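Local coordinates for putative kinase (Chloroflexus aurantiacus, PDB 2RHM), which probably acts as a kinase with a P-loop nucleoside triphosphate hydrolase fold, although its substrate and cellular role are unknown, at residues S35-K40 against P133-D138; V42-L47 against R56-T61. One frame throughout, in Å; residues are numbered along the deposited sequence.

Interaction 1: S35-K40 against P133-D138. With BEZ (benzoic acid), chain G.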
loop_
_atom_site.group_PDB
_atom_site.type_symbol
_atom_site.label_atom_id
_atom_site.label_comp_id
_atom_site.label_asym_id
_atom_site.label_seq_id
_atom_site.Cartn_x
_atom_site.Cartn_y
_atom_site.Cartn_z
ATOM N N SER B 35 7.738 0.535 1.644
ATOM C CA SER B 35 9.076 0.737 1.105
ATOM C C SER B 35 9.010 0.996 -0.395
ATOM O O SER B 35 8.361 0.237 -1.111
ATOM C CB SER B 35 9.914 -0.527 1.345
ATOM O OG SER B 35 11.031 -0.616 0.443
ATOM N N LYS B 36 9.691 2.028 -0.880
ATOM C CA LYS B 36 9.630 2.340 -2.312
ATOM C C LYS B 36 10.110 1.150 -3.134
ATOM O O LYS B 36 9.444 0.734 -4.085
ATOM C CB LYS B 36 10.447 3.594 -2.677
ATOM C CG LYS B 36 10.406 3.905 -4.174
ATOM C CD LYS B 36 11.351 5.040 -4.582
ATOM C CE LYS B 36 12.794 4.643 -4.535
ATOM N NZ LYS B 36 13.680 5.665 -5.188
ATOM N N ASP B 37 11.259 0.595 -2.773
ATOM C CA ASP B 37 11.832 -0.498 -3.547
ATOM C C ASP B 37 10.969 -1.761 -3.500
ATOM O O ASP B 37 10.846 -2.456 -4.524
ATOM C CB ASP B 37 13.279 -0.765 -3.136
ATOM C CG ASP B 37 14.274 0.207 -3.788
ATOM O OD1 ASP B 37 13.913 1.020 -4.666
ATOM O OD2 ASP B 37 15.458 0.130 -3.430
ATOM N N ALA B 38 10.334 -2.038 -2.366
ATOM C CA ALA B 38 9.419 -3.196 -2.289
ATOM C C ALA B 38 8.233 -3.016 -3.255
ATOM O O ALA B 38 7.836 -3.955 -3.941
ATOM C CB ALA B 38 8.934 -3.424 -0.855
ATOM N N PHE B 39 7.697 -1.804 -3.319
ATOM C CA PHE B 39 6.599 -1.474 -4.220
ATOM C C PHE B 39 7.055 -1.611 -5.690
ATOM O O PHE B 39 6.320 -2.132 -6.538
ATOM C CB PHE B 39 6.097 -0.042 -3.941
ATOM C CG PHE B 39 5.127 0.075 -2.783
ATOM C CD1 PHE B 39 5.238 -0.707 -1.641
ATOM C CD2 PHE B 39 4.143 1.038 -2.813
ATOM C CE1 PHE B 39 4.330 -0.564 -0.594
ATOM C CE2 PHE B 39 3.234 1.178 -1.782
ATOM C CZ PHE B 39 3.333 0.386 -0.672
ATOM N N LYS B 40 8.276 -1.148 -5.983
ATOM C CA LYS B 40 8.828 -1.242 -7.324
ATOM C C LYS B 40 8.911 -2.698 -7.744
ATOM O O LYS B 40 8.534 -3.046 -8.868
ATOM C CB LYS B 40 10.207 -0.614 -7.418
ATOM C CG LYS B 40 10.261 0.900 -7.189
ATOM C CD LYS B 40 11.678 1.481 -7.465
ATOM C CE LYS B 40 12.146 1.260 -8.913
ATOM N NZ LYS B 40 13.511 1.869 -9.135
ATOM N N PRO B 133 16.626 -7.592 -10.394
ATOM C CA PRO B 133 17.290 -7.101 -11.604
ATOM C C PRO B 133 16.590 -5.930 -12.306
ATOM O O PRO B 133 17.236 -5.192 -13.041
ATOM C CB PRO B 133 17.276 -8.327 -12.523
ATOM C CG PRO B 133 16.107 -9.136 -12.056
ATOM C CD PRO B 133 16.126 -8.967 -10.573
ATOM N N GLY B 134 15.291 -5.756 -12.080
ATOM C CA GLY B 134 14.530 -4.706 -12.759
ATOM C C GLY B 134 14.935 -3.291 -12.386
ATOM O O GLY B 134 14.652 -2.345 -13.127
ATOM N N HIS B 135 15.610 -3.150 -11.250
ATOM C CA HIS B 135 16.037 -1.841 -10.751
ATOM C C HIS B 135 17.040 -1.208 -11.697
ATOM O O HIS B 135 17.118 0.028 -11.790
ATOM C CB HIS B 135 16.651 -1.946 -9.357
ATOM C CG HIS B 135 15.673 -2.271 -8.278
ATOM N ND1 HIS B 135 14.670 -1.406 -7.887
ATOM C CD2 HIS B 135 15.570 -3.354 -7.477
ATOM C CE1 HIS B 135 13.994 -1.949 -6.891
ATOM N NE2 HIS B 135 14.523 -3.126 -6.618
ATOM N N CYS B 136 17.793 -2.050 -12.409
ATOM C CA CYS B 136 18.768 -1.580 -13.377
ATOM C C CYS B 136 19.627 -0.513 -12.735
ATOM O O CYS B 136 19.760 0.595 -13.259
ATOM C CB CYS B 136 18.069 -1.025 -14.613
ATOM S SG CYS B 136 17.291 -2.252 -15.634
ATOM N N ASP B 137 20.195 -0.859 -11.584
ATOM C CA ASP B 137 21.005 0.062 -10.815
ATOM C C ASP B 137 22.251 0.474 -11.554
ATOM O O ASP B 137 23.014 -0.374 -12.013
ATOM C CB ASP B 137 21.426 -0.586 -9.510
ATOM C CG ASP B 137 20.267 -0.831 -8.604
ATOM O OD1 ASP B 137 19.575 0.152 -8.265
ATOM O OD2 ASP B 137 20.067 -2.002 -8.229
ATOM N N ASP B 138 22.431 1.784 -11.673
ATOM C CA ASP B 138 23.603 2.353 -12.291
ATOM C C ASP B 138 24.810 1.826 -11.515
ATOM O O ASP B 138 24.972 2.133 -10.327
ATOM C CB ASP B 138 23.515 3.878 -12.235
HETATM C C BEZ G . 20.054 -1.167 -2.275
HETATM O O1 BEZ G . 20.182 -2.148 -1.505
HETATM O O2 BEZ G . 19.239 -0.246 -1.994
HETATM C C1 BEZ G . 20.874 -1.099 -3.524
HETATM C C2 BEZ G . 21.773 -2.123 -3.812
HETATM C C3 BEZ G . 22.528 -2.057 -4.975
HETATM C C4 BEZ G . 22.387 -0.973 -5.838
HETATM C C5 BEZ G . 21.490 0.052 -5.535
HETATM C C6 BEZ G . 20.724 -0.012 -4.380
#
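His135 has its CG anti to its own carbonyl carbon (chi1 -70°), which carries the imidazole across to Asp37 and Lys40, two side chains with the same first rotation; Lys40 then bends at chi3 (61°) and brings its ammonium to the edge of the ring. NZ of Lys40 sits there near the ring plane, 3.7 Å from ND1 of His135. That is too long for a hydrogen bond, and the aliphatic part of the lysine also packs on the ring, CB of Lys40 lying 4.0 Å from CE1 of His135. Asp37 meets the neighbouring ring atom obliquely, its OD1 3.7 Å from His135 CE1, with carboxylate and ring planes turned 50° apart. No hydrogen bond crosses between 35-40 and 133-138; the polar ends have their partners elsewhere. Arg131 forms salt bridges with both Asp37 and Asp137, probably offsetting the two aspartate charges, while His135 NE2 bonds to Glu41, and Ser55 OG joins Lys40 NZ to the carbonyl of His135. The helix start is itself fixed by an N-cap, Ala38 N donating to Ser35 OG at 3.2 Å. Asp137 belongs to the benzoic acid pocket: its OD1 lies 3.3 Å from ring carbon C5 of the ligand, which is also hydrogen-bonded to Arg125. The side chain of Asp37 comes near the probable Walker A loop without touching it. In the fold, the first turn of helix 36-47, directly following edge strand 33-35 of the parallel sheet, is thus packed against the connection between helices 115-127 and 141-149, a place consistent with the lid region of related small-molecule kinases; helix 52-75 flanks the contact.

Interaction 2: V42-L47 against R56-T61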
loop_
_atom_site.group_PDB
_atom_site.type_symbol
_atom_site.label_atom_id
_atom_site.label_comp_id
_atom_site.label_asym_id
_atom_site.label_seq_id
_atom_site.Cartn_x
_atom_site.Cartn_y
_atom_site.Cartn_z
ATOM N N VAL B 42 7.139 -5.294 -6.663
ATOM C CA VAL B 42 5.803 -5.813 -6.939
ATOM C C VAL B 42 5.423 -5.399 -8.373
ATOM O O VAL B 42 4.922 -6.206 -9.145
ATOM C CB VAL B 42 4.757 -5.292 -5.931
ATOM C CG1 VAL B 42 3.373 -5.705 -6.346
ATOM C CG2 VAL B 42 5.064 -5.810 -4.521
HETATM N N MSE B 43 5.695 -4.150 -8.743
HETATM C CA MSE B 43 5.395 -3.706 -10.091
HETATM C C MSE B 43 6.226 -4.380 -11.175
HETATM O O MSE B 43 5.695 -4.680 -12.239
HETATM C CB MSE B 43 5.467 -2.191 -10.203
HETATM C CG MSE B 43 4.218 -1.572 -9.644
HETATM SE SE MSE B 43 4.163 0.367 -9.888
HETATM C CE MSE B 43 5.037 0.603 -8.785
ATOM N N PHE B 44 7.514 -4.604 -10.929
ATOM C CA PHE B 44 8.347 -5.278 -11.926
ATOM C C PHE B 44 7.831 -6.704 -12.138
ATOM O O PHE B 44 7.799 -7.213 -13.261
ATOM C CB PHE B 44 9.808 -5.345 -11.474
ATOM C CG PHE B 44 10.548 -4.027 -11.462
ATOM C CD1 PHE B 44 10.402 -3.088 -12.467
ATOM C CD2 PHE B 44 11.466 -3.763 -10.452
ATOM C CE1 PHE B 44 11.130 -1.907 -12.443
ATOM C CE2 PHE B 44 12.187 -2.585 -10.429
ATOM C CZ PHE B 44 12.025 -1.658 -11.411
ATOM N N ASP B 45 7.432 -7.357 -11.054
ATOM C CA ASP B 45 6.875 -8.719 -11.163
ATOM C C ASP B 45 5.539 -8.774 -11.921
ATOM O O ASP B 45 5.297 -9.697 -12.690
ATOM C CB ASP B 45 6.757 -9.366 -9.782
ATOM C CG ASP B 45 8.117 -9.674 -9.152
ATOM O OD1 ASP B 45 9.175 -9.599 -9.823
ATOM O OD2 ASP B 45 8.137 -9.999 -7.961
ATOM N N GLY B 46 4.682 -7.783 -11.729
ATOM C CA GLY B 46 3.398 -7.758 -12.404
ATOM C C GLY B 46 3.407 -7.207 -13.822
ATOM O O GLY B 46 2.595 -7.630 -14.643
ATOM N N LEU B 47 4.302 -6.264 -14.113
ATOM C CA LEU B 47 4.342 -5.594 -15.425
ATOM C C LEU B 47 5.599 -5.843 -16.246
ATOM O O LEU B 47 5.655 -5.476 -17.418
ATOM C CB LEU B 47 4.240 -4.095 -15.227
ATOM C CG LEU B 47 3.060 -3.599 -14.398
ATOM C CD1 LEU B 47 3.318 -2.168 -14.031
ATOM C CD2 LEU B 47 1.742 -3.791 -15.133
ATOM N N ARG B 56 12.985 4.043 -13.552
ATOM C CA ARG B 56 12.698 5.382 -13.067
ATOM C C ARG B 56 11.217 5.675 -13.070
ATOM O O ARG B 56 10.704 6.296 -12.132
ATOM C CB ARG B 56 13.430 6.439 -13.900
ATOM C CG ARG B 56 14.914 6.433 -13.711
ATOM C CD ARG B 56 15.581 7.487 -14.580
ATOM N N ARG B 57 10.532 5.252 -14.125
ATOM C CA ARG B 57 9.085 5.487 -14.229
ATOM C C ARG B 57 8.349 4.648 -13.194
ATOM O O ARG B 57 7.410 5.107 -12.570
ATOM C CB ARG B 57 8.565 5.140 -15.617
ATOM C CG ARG B 57 9.109 6.004 -16.757
ATOM C CD ARG B 57 8.842 5.371 -18.081
ATOM N NE ARG B 57 7.418 5.265 -18.342
ATOM C CZ ARG B 57 6.890 4.605 -19.369
ATOM N NH1 ARG B 57 7.659 3.964 -20.245
ATOM N NH2 ARG B 57 5.578 4.563 -19.500
ATOM N N VAL B 58 8.775 3.400 -13.018
ATOM C CA VAL B 58 8.176 2.556 -11.989
ATOM C C VAL B 58 8.451 3.133 -10.600
ATOM O O VAL B 58 7.588 3.081 -9.727
ATOM C CB VAL B 58 8.684 1.107 -12.094
ATOM C CG1 VAL B 58 8.336 0.290 -10.855
ATOM C CG2 VAL B 58 8.126 0.460 -13.356
ATOM N N GLY B 59 9.651 3.673 -10.393
ATOM C CA GLY B 59 10.004 4.302 -9.117
ATOM C C GLY B 59 9.140 5.517 -8.801
ATOM O O GLY B 59 8.680 5.673 -7.674
ATOM N N ALA B 60 8.910 6.379 -9.792
ATOM C CA ALA B 60 8.049 7.547 -9.622
ATOM C C ALA B 60 6.617 7.106 -9.258
ATOM O O ALA B 60 5.927 7.726 -8.426
ATOM C CB ALA B 60 8.045 8.357 -10.910
ATOM N N THR B 61 6.198 6.000 -9.858
ATOM C CA THR B 61 4.865 5.456 -9.619
ATOM C C THR B 61 4.798 4.830 -8.224
ATOM O O THR B 61 3.826 5.032 -7.489
ATOM C CB THR B 61 4.465 4.445 -10.708
ATOM O OG1 THR B 61 4.548 5.062 -11.993
ATOM C CG2 THR B 61 3.037 3.987 -10.508
#
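Helices 42-47 and 56-61 pass at a steep angle, 122° between their N-to-C directions, with 10.7 Å between the axes of these short segments, and Met43 and Val58 are the nearest pair at 7.1 Å from CA to CA. Val58 wedges between two successive side chains of the first helix. Its CG1 touches CB of Met43 at 3.8 Å, while the isopropyl group rests obliquely against a corner of the Phe44 ring, CE1 of Phe44 standing 3.9 Å from Val58 CG1. Further along, the selenium of Met43, a selenomethionine here, meets the methyl of Thr61, SE to CG2 3.8 Å; the placement of the terminal CE is doubtful. With chi1 at -56°, Thr61 turns OG1 back to its own helix and CG2 to the selenium. The hydroxyl donates to Arg57 O over 2.9 Å, and that carbonyl also accepts Thr61 N from the opposite face of its plane. Thr61 of the second subunit also packs on Met43. The contact between these segments is therefore one of shape and dispersion: the polar group of Thr61 is satisfied within its helix, leaving a buried apolar seam without a hydrogen bond across it.

From the N terminus, strand 33-35 runs into helix 36-47, which serves both contacts: its first turn in interaction 1 and its later turns in interaction 2. After a four-residue turn, helix 52-75 folds back to close interaction 2, a pair of successive helices crossing obliquely. The chain then adds strands 80-83 and 105-112 and helices 88-101 and 115-127 before 133-138 returns to close interaction 1, a loop of 92 residues in which interaction 2 is nested. The contacts adjoin, their centres 8 Å apart: Phe44 CZ lies 3.2 Å from Gly134 O, and Lys40 CD is 3.7 Å from Gly59 CA. Together they tie the helix pair, which also faces the second subunit, to the pocket-lining loop.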